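PDB 2ZKT: 2,3-bisphosphoglycerate-independent phosphoglycerate mutase, which probably interconverts 2-phosphoglycerate and 3-phosphoglycerate in glycolysis, as a metal-binding, cofactor-independent mutase of the alkaline phosphatase superfamily. Local coordinates for residues P28-L40 with A317-L331. Sequence-based numbering, arbitrary orientation.
Sequences PLEYANTPNMDKL and AELIERADRMIGYIL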
loop_
_atom_site.group_PDB
_atom_site.type_symbol
_atom_site.label_atom_id
_atom_site.label_comp_id
_atom_site.label_asym_id
_atom_site.label_seq_id
_atom_site.Cartn_x
_atom_site.Cartn_y
_atom_site.Cartn_z
ATOM N N PRO B 28 8.991 1.116 -1.721
ATOM C CA PRO B 28 7.913 0.120 -1.828
ATOM C C PRO B 28 7.052 0.077 -0.559
ATOM O O PRO B 28 5.830 -0.055 -0.633
ATOM C CB PRO B 28 8.683 -1.188 -2.052
ATOM C CG PRO B 28 9.837 -0.720 -2.903
ATOM C CD PRO B 28 10.274 0.558 -2.198
ATOM N N LEU B 29 7.695 0.192 0.600
ATOM C CA LEU B 29 6.983 0.158 1.873
ATOM C C LEU B 29 6.057 1.352 2.045
ATOM O O LEU B 29 4.956 1.209 2.570
ATOM C CB LEU B 29 7.969 0.121 3.058
ATOM C CG LEU B 29 7.318 0.349 4.447
ATOM C CD1 LEU B 29 6.145 -0.609 4.664
ATOM C CD2 LEU B 29 8.377 0.154 5.534
ATOM N N GLU B 30 6.499 2.524 1.598
ATOM C CA GLU B 30 5.683 3.725 1.734
ATOM C C GLU B 30 4.519 3.677 0.742
ATOM O O GLU B 30 3.358 3.892 1.115
ATOM C CB GLU B 30 6.549 4.982 1.517
ATOM C CG GLU B 30 7.606 5.177 2.604
ATOM C CD GLU B 30 8.691 6.183 2.220
ATOM O OE1 GLU B 30 8.993 6.306 1.003
ATOM O OE2 GLU B 30 9.260 6.839 3.138
ATOM N N TYR B 31 4.855 3.355 -0.512
ATOM C CA TYR B 31 3.903 3.251 -1.626
ATOM C C TYR B 31 2.828 2.181 -1.361
ATOM O O TYR B 31 1.648 2.419 -1.567
ATOM C CB TYR B 31 4.675 2.901 -2.912
ATOM C CG TYR B 31 3.829 2.756 -4.162
ATOM C CD1 TYR B 31 3.404 3.879 -4.879
ATOM C CD2 TYR B 31 3.465 1.491 -4.643
ATOM C CE1 TYR B 31 2.641 3.751 -6.039
ATOM C CE2 TYR B 31 2.699 1.352 -5.809
ATOM C CZ TYR B 31 2.292 2.487 -6.501
ATOM O OH TYR B 31 1.536 2.367 -7.658
ATOM N N ALA B 32 3.259 1.003 -0.905
ATOM C CA ALA B 32 2.354 -0.113 -0.625
ATOM C C ALA B 32 1.255 0.270 0.354
ATOM O O ALA B 32 1.497 0.986 1.312
ATOM C CB ALA B 32 3.152 -1.304 -0.069
ATOM N N ASN B 33 0.040 -0.214 0.108
ATOM C CA ASN B 33 -1.084 0.067 0.995
ATOM C C ASN B 33 -0.957 -0.881 2.194
ATOM O O ASN B 33 -1.188 -2.089 2.076
ATOM C CB ASN B 33 -2.406 -0.169 0.243
ATOM C CG ASN B 33 -3.631 0.081 1.109
ATOM O OD1 ASN B 33 -3.716 1.092 1.805
ATOM N ND2 ASN B 33 -4.591 -0.837 1.057
ATOM N N THR B 34 -0.591 -0.321 3.349
ATOM C CA THR B 34 -0.389 -1.104 4.572
ATOM C C THR B 34 -1.122 -0.491 5.767
ATOM O O THR B 34 -0.493 -0.060 6.742
ATOM C CB THR B 34 1.115 -1.172 4.918
ATOM O OG1 THR B 34 1.602 0.161 5.164
ATOM C CG2 THR B 34 1.910 -1.767 3.752
ATOM N N PRO B 35 -2.468 -0.485 5.729
ATOM C CA PRO B 35 -3.251 0.094 6.832
ATOM C C PRO B 35 -2.991 -0.468 8.233
ATOM O O PRO B 35 -3.151 0.248 9.219
ATOM C CB PRO B 35 -4.695 -0.121 6.370
ATOM C CG PRO B 35 -4.614 -1.419 5.615
ATOM C CD PRO B 35 -3.347 -1.221 4.789
ATOM N N ASN B 36 -2.594 -1.744 8.333
ATOM C CA ASN B 36 -2.338 -2.369 9.639
ATOM C C ASN B 36 -1.020 -1.924 10.279
ATOM O O ASN B 36 -0.975 -1.616 11.474
ATOM C CB ASN B 36 -2.398 -3.903 9.517
ATOM C CG ASN B 36 -3.836 -4.413 9.336
ATOM O OD1 ASN B 36 -4.657 -4.307 10.244
ATOM N ND2 ASN B 36 -4.142 -4.946 8.151
ATOM N N MET B 37 0.055 -1.879 9.499
ATOM C CA MET B 37 1.322 -1.417 10.055
ATOM C C MET B 37 1.201 0.092 10.375
ATOM O O MET B 37 1.777 0.569 11.365
ATOM C CB MET B 37 2.485 -1.714 9.083
ATOM C CG MET B 37 2.824 -3.223 9.020
ATOM S SD MET B 37 4.253 -3.706 7.994
ATOM C CE MET B 37 3.462 -4.065 6.384
ATOM N N ASP B 38 0.434 0.839 9.567
ATOM C CA ASP B 38 0.239 2.277 9.821
ATOM C C ASP B 38 -0.522 2.464 11.144
ATOM O O ASP B 38 -0.256 3.404 11.899
ATOM C CB ASP B 38 -0.569 2.953 8.693
ATOM C CG ASP B 38 0.189 2.997 7.359
ATOM O OD1 ASP B 38 1.335 2.480 7.304
ATOM O OD2 ASP B 38 -0.369 3.549 6.370
ATOM N N LYS B 39 -1.481 1.576 11.409
ATOM C CA LYS B 39 -2.261 1.637 12.641
ATOM C C LYS B 39 -1.319 1.392 13.827
ATOM O O LYS B 39 -1.366 2.105 14.840
ATOM C CB LYS B 39 -3.362 0.562 12.617
ATOM C CG LYS B 39 -4.174 0.478 13.903
ATOM C CD LYS B 39 -4.347 -0.973 14.355
ATOM C CE LYS B 39 -5.172 -1.783 13.348
ATOM N NZ LYS B 39 -6.361 -2.456 13.966
ATOM N N LEU B 40 -0.464 0.375 13.695
ATOM C CA LEU B 40 0.489 0.046 14.756
ATOM C C LEU B 40 1.523 1.166 14.959
ATOM O O LEU B 40 1.892 1.485 16.101
ATOM C CB LEU B 40 1.197 -1.279 14.431
ATOM C CG LEU B 40 0.345 -2.544 14.598
ATOM C CD1 LEU B 40 1.163 -3.772 14.163
ATOM C CD2 LEU B 40 -0.096 -2.676 16.058
ATOM N N ALA B 317 6.341 -4.069 -3.355
ATOM C CA ALA B 317 5.275 -3.339 -2.669
ATOM C C ALA B 317 4.051 -4.263 -2.538
ATOM O O ALA B 317 3.391 -4.297 -1.494
ATOM C CB ALA B 317 4.903 -2.063 -3.454
ATOM N N GLU B 318 3.763 -5.013 -3.602
ATOM C CA GLU B 318 2.633 -5.946 -3.608
ATOM C C GLU B 318 2.830 -6.996 -2.490
ATOM O O GLU B 318 1.887 -7.350 -1.769
ATOM C CB GLU B 318 2.542 -6.630 -4.987
ATOM C CG GLU B 318 1.198 -7.287 -5.311
ATOM C CD GLU B 318 0.944 -8.562 -4.516
ATOM O OE1 GLU B 318 1.753 -9.517 -4.635
ATOM O OE2 GLU B 318 -0.068 -8.608 -3.776
ATOM N N LEU B 319 4.067 -7.479 -2.344
ATOM C CA LEU B 319 4.367 -8.462 -1.309
ATOM C C LEU B 319 4.293 -7.870 0.105
ATOM O O LEU B 319 3.887 -8.535 1.055
ATOM C CB LEU B 319 5.760 -9.029 -1.573
ATOM C CG LEU B 319 5.759 -9.924 -2.819
ATOM C CD1 LEU B 319 7.168 -10.285 -3.294
ATOM C CD2 LEU B 319 5.012 -11.243 -2.604
ATOM N N ILE B 320 4.748 -6.593 0.243
ATOM C CA ILE B 320 4.628 -5.961 1.558
ATOM C C ILE B 320 3.154 -5.848 1.961
ATOM O O ILE B 320 2.795 -5.852 3.135
ATOM C CB ILE B 320 5.304 -4.567 1.552
ATOM C CG1 ILE B 320 6.834 -4.706 1.401
ATOM C CG2 ILE B 320 5.034 -3.848 2.894
ATOM C CD1 ILE B 320 7.554 -3.351 1.243
ATOM N N GLU B 321 2.287 -5.728 0.925
ATOM C CA GLU B 321 0.848 -5.661 1.191
ATOM C C GLU B 321 0.302 -7.010 1.681
ATOM O O GLU B 321 -0.589 -7.072 2.516
ATOM C CB GLU B 321 0.112 -5.214 -0.090
ATOM C CG GLU B 321 0.091 -3.683 -0.263
ATOM C CD GLU B 321 -0.687 -3.289 -1.511
ATOM O OE1 GLU B 321 -1.704 -3.903 -1.797
ATOM O OE2 GLU B 321 -0.291 -2.331 -2.166
ATOM N N ARG B 322 0.843 -8.108 1.154
ATOM C CA ARG B 322 0.399 -9.430 1.595
ATOM C C ARG B 322 0.811 -9.587 3.066
ATOM O O ARG B 322 0.093 -10.188 3.875
ATOM C CB ARG B 322 1.030 -10.526 0.714
ATOM C CG ARG B 322 0.398 -10.592 -0.680
ATOM C CD ARG B 322 1.120 -11.548 -1.625
ATOM N NE ARG B 322 1.304 -12.879 -1.040
ATOM C CZ ARG B 322 2.056 -13.832 -1.594
ATOM N NH1 ARG B 322 2.684 -13.592 -2.747
ATOM N NH2 ARG B 322 2.198 -15.011 -0.992
ATOM N N ALA B 323 1.971 -9.027 3.414
ATOM C CA ALA B 323 2.451 -9.085 4.789
ATOM C C ALA B 323 1.507 -8.270 5.682
ATOM O O ALA B 323 1.178 -8.696 6.799
ATOM C CB ALA B 323 3.896 -8.527 4.878
ATOM N N ASP B 324 1.057 -7.106 5.199
ATOM C CA ASP B 324 0.164 -6.287 6.018
ATOM C C ASP B 324 -1.102 -7.057 6.381
ATOM O O ASP B 324 -1.568 -6.997 7.530
ATOM C CB ASP B 324 -0.212 -4.972 5.313
ATOM C CG ASP B 324 -0.731 -3.912 6.292
ATOM O OD1 ASP B 324 0.041 -3.516 7.202
ATOM O OD2 ASP B 324 -1.905 -3.473 6.166
ATOM N N ARG B 325 -1.659 -7.791 5.415
ATOM C CA ARG B 325 -2.865 -8.585 5.678
ATOM C C ARG B 325 -2.516 -9.694 6.679
ATOM O O ARG B 325 -3.303 -10.001 7.582
ATOM C CB ARG B 325 -3.413 -9.200 4.380
ATOM C CG ARG B 325 -3.720 -8.163 3.306
ATOM C CD ARG B 325 -4.436 -8.758 2.092
ATOM N NE ARG B 325 -4.351 -7.835 0.955
ATOM C CZ ARG B 325 -3.482 -7.962 -0.052
ATOM N NH1 ARG B 325 -2.627 -8.983 -0.073
ATOM N NH2 ARG B 325 -3.445 -7.049 -1.024
ATOM N N MET B 326 -1.332 -10.288 6.510
ATOM C CA MET B 326 -0.870 -11.341 7.418
ATOM C C MET B 326 -0.854 -10.753 8.831
ATOM O O MET B 326 -1.334 -11.377 9.783
ATOM C CB MET B 326 0.547 -11.807 7.016
ATOM C CG MET B 326 1.222 -12.733 8.020
ATOM S SD MET B 326 2.939 -13.154 7.562
ATOM C CE MET B 326 3.831 -11.586 8.081
ATOM N N ILE B 327 -0.304 -9.540 8.958
ATOM C CA ILE B 327 -0.233 -8.855 10.253
ATOM C C ILE B 327 -1.644 -8.508 10.733
ATOM O O ILE B 327 -1.951 -8.633 11.920
ATOM C CB ILE B 327 0.620 -7.561 10.143
ATOM C CG1 ILE B 327 2.091 -7.947 9.895
ATOM C CG2 ILE B 327 0.478 -6.709 11.416
ATOM C CD1 ILE B 327 2.854 -6.962 9.034
ATOM N N GLY B 328 -2.496 -8.078 9.800
ATOM C CA GLY B 328 -3.872 -7.739 10.148
ATOM C C GLY B 328 -4.594 -8.921 10.792
ATOM O O GLY B 328 -5.402 -8.749 11.712
ATOM N N TYR B 329 -4.309 -10.128 10.310
ATOM C CA TYR B 329 -4.925 -11.327 10.878
ATOM C C TYR B 329 -4.473 -11.469 12.343
ATOM O O TYR B 329 -5.302 -11.607 13.254
ATOM C CB TYR B 329 -4.503 -12.576 10.087
ATOM C CG TYR B 329 -4.991 -13.873 10.709
ATOM C CD1 TYR B 329 -6.304 -14.326 10.503
ATOM C CD2 TYR B 329 -4.160 -14.617 11.553
ATOM C CE1 TYR B 329 -6.772 -15.487 11.129
ATOM C CE2 TYR B 329 -4.618 -15.774 12.188
ATOM C CZ TYR B 329 -5.923 -16.205 11.975
ATOM O OH TYR B 329 -6.374 -17.337 12.629
ATOM N N ILE B 330 -3.154 -11.429 12.565
ATOM C CA ILE B 330 -2.603 -11.554 13.912
ATOM C C ILE B 330 -3.198 -10.540 14.881
ATOM O O ILE B 330 -3.557 -10.892 16.011
ATOM C CB ILE B 330 -1.063 -11.382 13.921
ATOM C CG1 ILE B 330 -0.410 -12.499 13.097
ATOM C CG2 ILE B 330 -0.547 -11.399 15.355
ATOM C CD1 ILE B 330 1.079 -12.288 12.836
ATOM N N LEU B 331 -3.294 -9.280 14.451
ATOM C CA LEU B 331 -3.844 -8.234 15.312
ATOM C C LEU B 331 -5.288 -8.521 15.741
ATOM O O LEU B 331 -5.710 -8.107 16.831
ATOM C CB LEU B 331 -3.783 -6.863 14.612
ATOM C CG LEU B 331 -2.384 -6.294 14.316
ATOM C CD1 LEU B 331 -2.520 -4.884 13.749
ATOM C CD2 LEU B 331 -1.544 -6.269 15.596
#
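Asp324, on helix 313-331, reaches into the first turn of helix 35-43, and its path can be traced atom by atom. CB lies 3.9 Å from Met37 CE; CG, carried anti to the backbone N (chi1 -161°), packs against the backbone of Thr34 at its CA. From there the carboxylate divides. Asp324 OD2 accepts Asn36 N at 2.9 Å (N-H...O 166°), and OD1 accepts Met37 N at 2.8 Å, each through its syn lone pair, so two adjacent N-H groups at the helix start fix the rotation of the group. A weak third bond comes to OD2 from Asn36 ND2, whose amide plane is turned obliquely to the carboxylate.

Beyond it, Asn36 CG lies 3.4 Å from Gly328 CA, where a side chain would collide with the amide. One turn before Asp324, Glu321 OE2 accepts the backbone N of Asn33 at 3.1 Å, a straight bond that meets the oxygen from above the carboxylate plane. Apolar groups flank these bonds. Ile320 CG2 touches Met37 CE, and its CD1 presses on the backbone of Leu29; farther along, Leu331 CD1 meets Leu40 CG at 3.8 Å. The axes of 35-40 and 317-331 approach to 8.6 Å at 59°, while Met37 and Ala323 both rest on Leu12 of the central strand 6-12.

An alanine in place of Asp324 would probably leave the amides of Asn36 and Met37 without their acceptor and the start of helix 35-43 less firmly held. A buried carboxylate at a helix N-terminus implies that the positive end of the helix dipole, with the two amide hydrogens, probably stabilises its negative charge.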